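Local coordinates for putative Vgr protein (PDB 3WIT) that probably forms part of the trimeric, needle-like spike of the type VI secretion system, this chain being its C-terminal triple-stranded beta-helical domain, at residues T2-V7 with I30-E35; E35-A40 with L48-S53. All coordinates share one frame; numbering follows the deposited sequence.

Contact 1: T2-V7 with I30-E35; sequences TIAGSV and IMLAVE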
# COMPACT_ATOMS: atom_id res chain seq x y z
N THR A 2 2.11 -17.30 9.26
CA THR A 2 1.53 -15.96 9.37
C THR A 2 2.02 -15.25 10.64
O THR A 2 2.16 -15.86 11.69
CB THR A 2 -0.01 -15.95 9.36
OG1 THR A 2 -0.50 -16.75 10.44
CG2 THR A 2 -0.54 -16.52 8.07
N ILE A 3 2.29 -13.95 10.51
CA ILE A 3 2.85 -13.14 11.60
C ILE A 3 2.18 -11.78 11.58
O ILE A 3 2.15 -11.16 10.54
CB ILE A 3 4.35 -12.87 11.37
CG1 ILE A 3 5.19 -14.12 11.61
CG2 ILE A 3 4.85 -11.75 12.25
CD1 ILE A 3 6.67 -13.89 11.38
N ALA A 4 1.67 -11.29 12.71
CA ALA A 4 1.27 -9.88 12.76
C ALA A 4 1.84 -9.38 14.07
O ALA A 4 1.54 -9.95 15.12
CB ALA A 4 -0.22 -9.75 12.76
N GLY A 5 2.69 -8.35 14.02
CA GLY A 5 3.49 -7.99 15.19
C GLY A 5 3.86 -6.53 15.20
O GLY A 5 4.02 -5.92 14.14
N SER A 6 3.95 -5.95 16.38
CA SER A 6 4.37 -4.57 16.54
C SER A 6 5.41 -4.65 17.65
O SER A 6 5.13 -5.21 18.71
CB SER A 6 3.18 -3.72 16.97
OG SER A 6 3.61 -2.42 17.36
N VAL A 7 6.62 -4.15 17.38
CA VAL A 7 7.70 -4.17 18.37
C VAL A 7 8.39 -2.80 18.51
O VAL A 7 8.62 -2.12 17.52
CB VAL A 7 8.78 -5.24 18.04
CG1 VAL A 7 9.85 -5.22 19.10
CG2 VAL A 7 8.18 -6.63 18.03
N ILE A 30 6.74 -2.73 12.57
CA ILE A 30 5.43 -3.40 12.53
C ILE A 30 5.52 -4.32 11.32
O ILE A 30 6.00 -3.90 10.26
CB ILE A 30 4.31 -2.39 12.29
CG1 ILE A 30 4.08 -1.56 13.54
CG2 ILE A 30 2.99 -3.12 11.88
CD1 ILE A 30 3.25 -0.30 13.30
N MSE A 31 5.11 -5.58 11.48
CA MSE A 31 5.14 -6.52 10.36
C MSE A 31 3.80 -7.26 10.22
O MSE A 31 3.27 -7.76 11.21
CB MSE A 31 6.27 -7.54 10.57
CG MSE A 31 6.17 -8.78 9.71
SE MSE A 31 6.79 -8.36 7.93
CE MSE A 31 8.70 -8.51 8.29
N LEU A 32 3.28 -7.35 9.01
CA LEU A 32 2.10 -8.17 8.73
C LEU A 32 2.53 -9.12 7.63
O LEU A 32 2.94 -8.68 6.56
CB LEU A 32 0.97 -7.32 8.19
CG LEU A 32 0.50 -6.17 9.08
CD1 LEU A 32 -0.60 -5.37 8.37
CD2 LEU A 32 -0.01 -6.80 10.35
N ALA A 33 2.45 -10.42 7.86
CA ALA A 33 2.90 -11.39 6.88
C ALA A 33 1.97 -12.61 6.80
O ALA A 33 1.55 -13.17 7.82
CB ALA A 33 4.32 -11.82 7.21
N VAL A 34 1.64 -13.00 5.57
CA VAL A 34 0.98 -14.25 5.33
C VAL A 34 1.80 -14.92 4.22
O VAL A 34 1.90 -14.39 3.11
CB VAL A 34 -0.49 -14.00 4.85
CG1 VAL A 34 -1.13 -15.31 4.50
CG2 VAL A 34 -1.31 -13.29 5.94
N GLU A 35 2.43 -16.05 4.52
CA GLU A 35 3.43 -16.66 3.61
C GLU A 35 4.34 -15.60 2.98
O GLU A 35 5.04 -14.88 3.70
CB GLU A 35 2.76 -17.42 2.48
CG GLU A 35 1.47 -18.04 2.87
CD GLU A 35 1.59 -19.50 3.09
OE1 GLU A 35 2.08 -19.89 4.17
OE2 GLU A 35 1.21 -20.26 2.17
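Thr2 and Val34 meet at one end of an antiparallel strand pair, their side chains side by side and pointing the same way. Thr2 CG2 lies 3.8 Å from Val34 CG1; with OG1 between the backbone N and the carbonyl carbon (chi1 58°), this methyl stands beside the backbone N. On the same face Ala4 CB meets Leu32 CD2 at 3.8 Å, and Ser6 lies beside Ile30. The close packing belongs to the inner strand, where Ile30, Leu32 and Val34 are buried, their branched apolar groups suiting an interior shared by three chains. Strand 2-8 is the open side, with Ile3, Ala4 and Ser6 exposed. Ile3 CG2 lies 4.1 Å from CG of Met31 (present as selenomethionine), whose chain bends beyond CG and carries SE away from strand 2-8. Ala33, small and buried, sits beside Ile3. Ala33 N donates to Ile3 O at 2.8 Å, and Ile3 N donates back to Ala33 O; Gly5 pairs with Met31 through backbone alone, by two like bonds. Strand 2-8 is outermost in its own chain; strand 28-34 is flanked beyond by strand 37-42, where Ala33 touches Lys38, while Leu32 packs on Ile30 of the second subunit and on Leu32 of the third.

Contact 2: E35-A40 with L48-S53; sequences EESKIA and LQVGES
Ile39 and Leu48 lie side by side on one face of a beta hairpin, formed by strands 37-42 and 45-50, in the triple-stranded beta-helix that three chains build together. In this apolar contact Leu48 CD2 lies 3.8 Å from Ile39 CG1 and also touches Ile39 CD1. Leucine and isoleucine suit this buried face because both meet their own counterparts in the third subunit, while Ile39 also packs on Ile46 of the second. Ser37 and Val50 continue the face. Serine is small enough to sit beside Val50, OG 4.0 Å from Val50 CG1, and its buried hydroxyl is satisfied by Thr42 O of the second subunit.

Backbone hydrogen bonds hold the strands together. Lys38 and Gln49 form a reciprocal pair, Lys38 N to Gln49 O at 2.8 Å and Gln49 N to Lys38 O at 2.9 Å. Leu48 CA and Ser37 CA add C-H...O contacts to the same two carbonyls.

Polar side chains occupy the opposite, more open face. The aliphatic part of Gln49 lies against Lys38, CG to CB, while Gln49 OE1 accepts a bond from Gln47 NE2. Lys38 is extended as far as CE and then bent (chi4 61°), which brings NZ to a weak hydrogen bond with Glu35 O; a long salt bridge runs from NZ to Glu36 OE1.

Where the strands end, Glu36 CB packs 3.7 Å from Gly51 N. Gly51 adopts a positive phi of 66°, a conformation that favours glycine, and its N donates to Glu36 O at 3.0 Å from 45° above the carbonyl plane.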
# COMPACT_ATOMS: atom_id res chain seq x y z
N GLU A 35 2.43 -16.05 4.52
CA GLU A 35 3.43 -16.66 3.61
C GLU A 35 4.34 -15.60 2.98
O GLU A 35 5.04 -14.88 3.70
CB GLU A 35 2.76 -17.42 2.48
CG GLU A 35 1.47 -18.04 2.87
CD GLU A 35 1.59 -19.50 3.09
OE1 GLU A 35 2.08 -19.89 4.17
OE2 GLU A 35 1.21 -20.26 2.17
N GLU A 36 4.30 -15.49 1.65
CA GLU A 36 5.19 -14.57 0.93
C GLU A 36 4.66 -13.15 0.72
O GLU A 36 5.31 -12.32 0.06
CB GLU A 36 5.62 -15.19 -0.41
CG GLU A 36 6.50 -16.39 -0.23
CD GLU A 36 7.54 -16.13 0.84
OE1 GLU A 36 8.33 -15.16 0.68
OE2 GLU A 36 7.55 -16.85 1.87
N SER A 37 3.49 -12.87 1.28
CA SER A 37 2.91 -11.53 1.20
C SER A 37 3.19 -10.80 2.51
O SER A 37 2.83 -11.29 3.59
CB SER A 37 1.41 -11.62 0.95
OG SER A 37 1.10 -12.68 0.05
N LYS A 38 3.82 -9.63 2.42
CA LYS A 38 4.27 -8.92 3.62
C LYS A 38 4.10 -7.44 3.48
O LYS A 38 4.29 -6.89 2.39
CB LYS A 38 5.76 -9.18 3.87
CG LYS A 38 6.15 -10.61 4.07
CD LYS A 38 7.62 -10.67 4.48
CE LYS A 38 8.02 -12.06 4.94
NZ LYS A 38 7.86 -13.08 3.87
N ILE A 39 3.72 -6.79 4.58
CA ILE A 39 3.81 -5.35 4.72
C ILE A 39 4.66 -5.07 5.97
O ILE A 39 4.39 -5.63 7.05
CB ILE A 39 2.44 -4.68 4.89
CG1 ILE A 39 1.60 -4.82 3.63
CG2 ILE A 39 2.61 -3.18 5.19
CD1 ILE A 39 0.13 -4.37 3.80
N ALA A 40 5.71 -4.27 5.83
CA ALA A 40 6.57 -3.92 6.97
C ALA A 40 6.72 -2.42 7.08
O ALA A 40 6.87 -1.72 6.07
CB ALA A 40 7.95 -4.55 6.81
N LEU A 48 5.79 -3.16 0.84
CA LEU A 48 4.75 -4.13 0.57
C LEU A 48 5.30 -5.04 -0.50
O LEU A 48 5.82 -4.56 -1.52
CB LEU A 48 3.49 -3.43 0.08
CG LEU A 48 2.89 -2.28 0.92
CD1 LEU A 48 3.40 -0.90 0.50
CD2 LEU A 48 1.36 -2.27 0.80
N GLN A 49 5.21 -6.36 -0.30
CA GLN A 49 5.74 -7.28 -1.29
C GLN A 49 5.03 -8.58 -1.30
O GLN A 49 4.44 -9.01 -0.29
CB GLN A 49 7.22 -7.56 -1.05
CG GLN A 49 7.51 -8.12 0.29
CD GLN A 49 9.00 -8.19 0.54
OE1 GLN A 49 9.50 -7.63 1.52
NE2 GLN A 49 9.73 -8.84 -0.37
N VAL A 50 5.10 -9.24 -2.45
CA VAL A 50 4.51 -10.55 -2.63
C VAL A 50 5.51 -11.35 -3.43
O VAL A 50 5.83 -11.00 -4.58
CB VAL A 50 3.19 -10.51 -3.38
CG1 VAL A 50 2.65 -11.91 -3.54
CG2 VAL A 50 2.17 -9.61 -2.62
N GLY A 51 6.01 -12.42 -2.83
CA GLY A 51 7.03 -13.24 -3.49
C GLY A 51 8.29 -12.41 -3.62
O GLY A 51 8.47 -11.40 -2.92
N GLU A 52 9.15 -12.75 -4.57
CA GLU A 52 10.44 -12.06 -4.55
C GLU A 52 10.55 -10.87 -5.48
O GLU A 52 11.49 -10.09 -5.38
CB GLU A 52 11.61 -13.03 -4.74
CG GLU A 52 12.91 -12.56 -4.05
CD GLU A 52 12.77 -12.36 -2.54
OE1 GLU A 52 13.11 -11.26 -2.03
OE2 GLU A 52 12.33 -13.31 -1.84
N SER A 53 9.59 -10.69 -6.37
CA SER A 53 9.78 -9.65 -7.36
C SER A 53 8.65 -8.66 -7.50
O SER A 53 8.71 -7.78 -8.33
CB SER A 53 10.14 -10.26 -8.72
OG SER A 53 9.08 -11.04 -9.22

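Contacts 1 and 2 come in series along the chain: contact 1 ends at Glu35, where contact 2 begins, and their centres are 11 Å apart. Each is one antiparallel pairing of neighbouring strands in a single sheet. Strands 28-34, 37-42 and 45-50 follow one another by short turns, whereas a longer, largely unmodelled link separates strand 2-8 from strand 28-34. The two contacts join directly where strands 28-34 and 37-42 pair: Leu32 N probably bonds to Ile39 O at 2.8 Å, and Ala33 CB packs on Lys38 CG. Both meet the second and the third subunit, consistent with a shaft whose interior is shared by three chains.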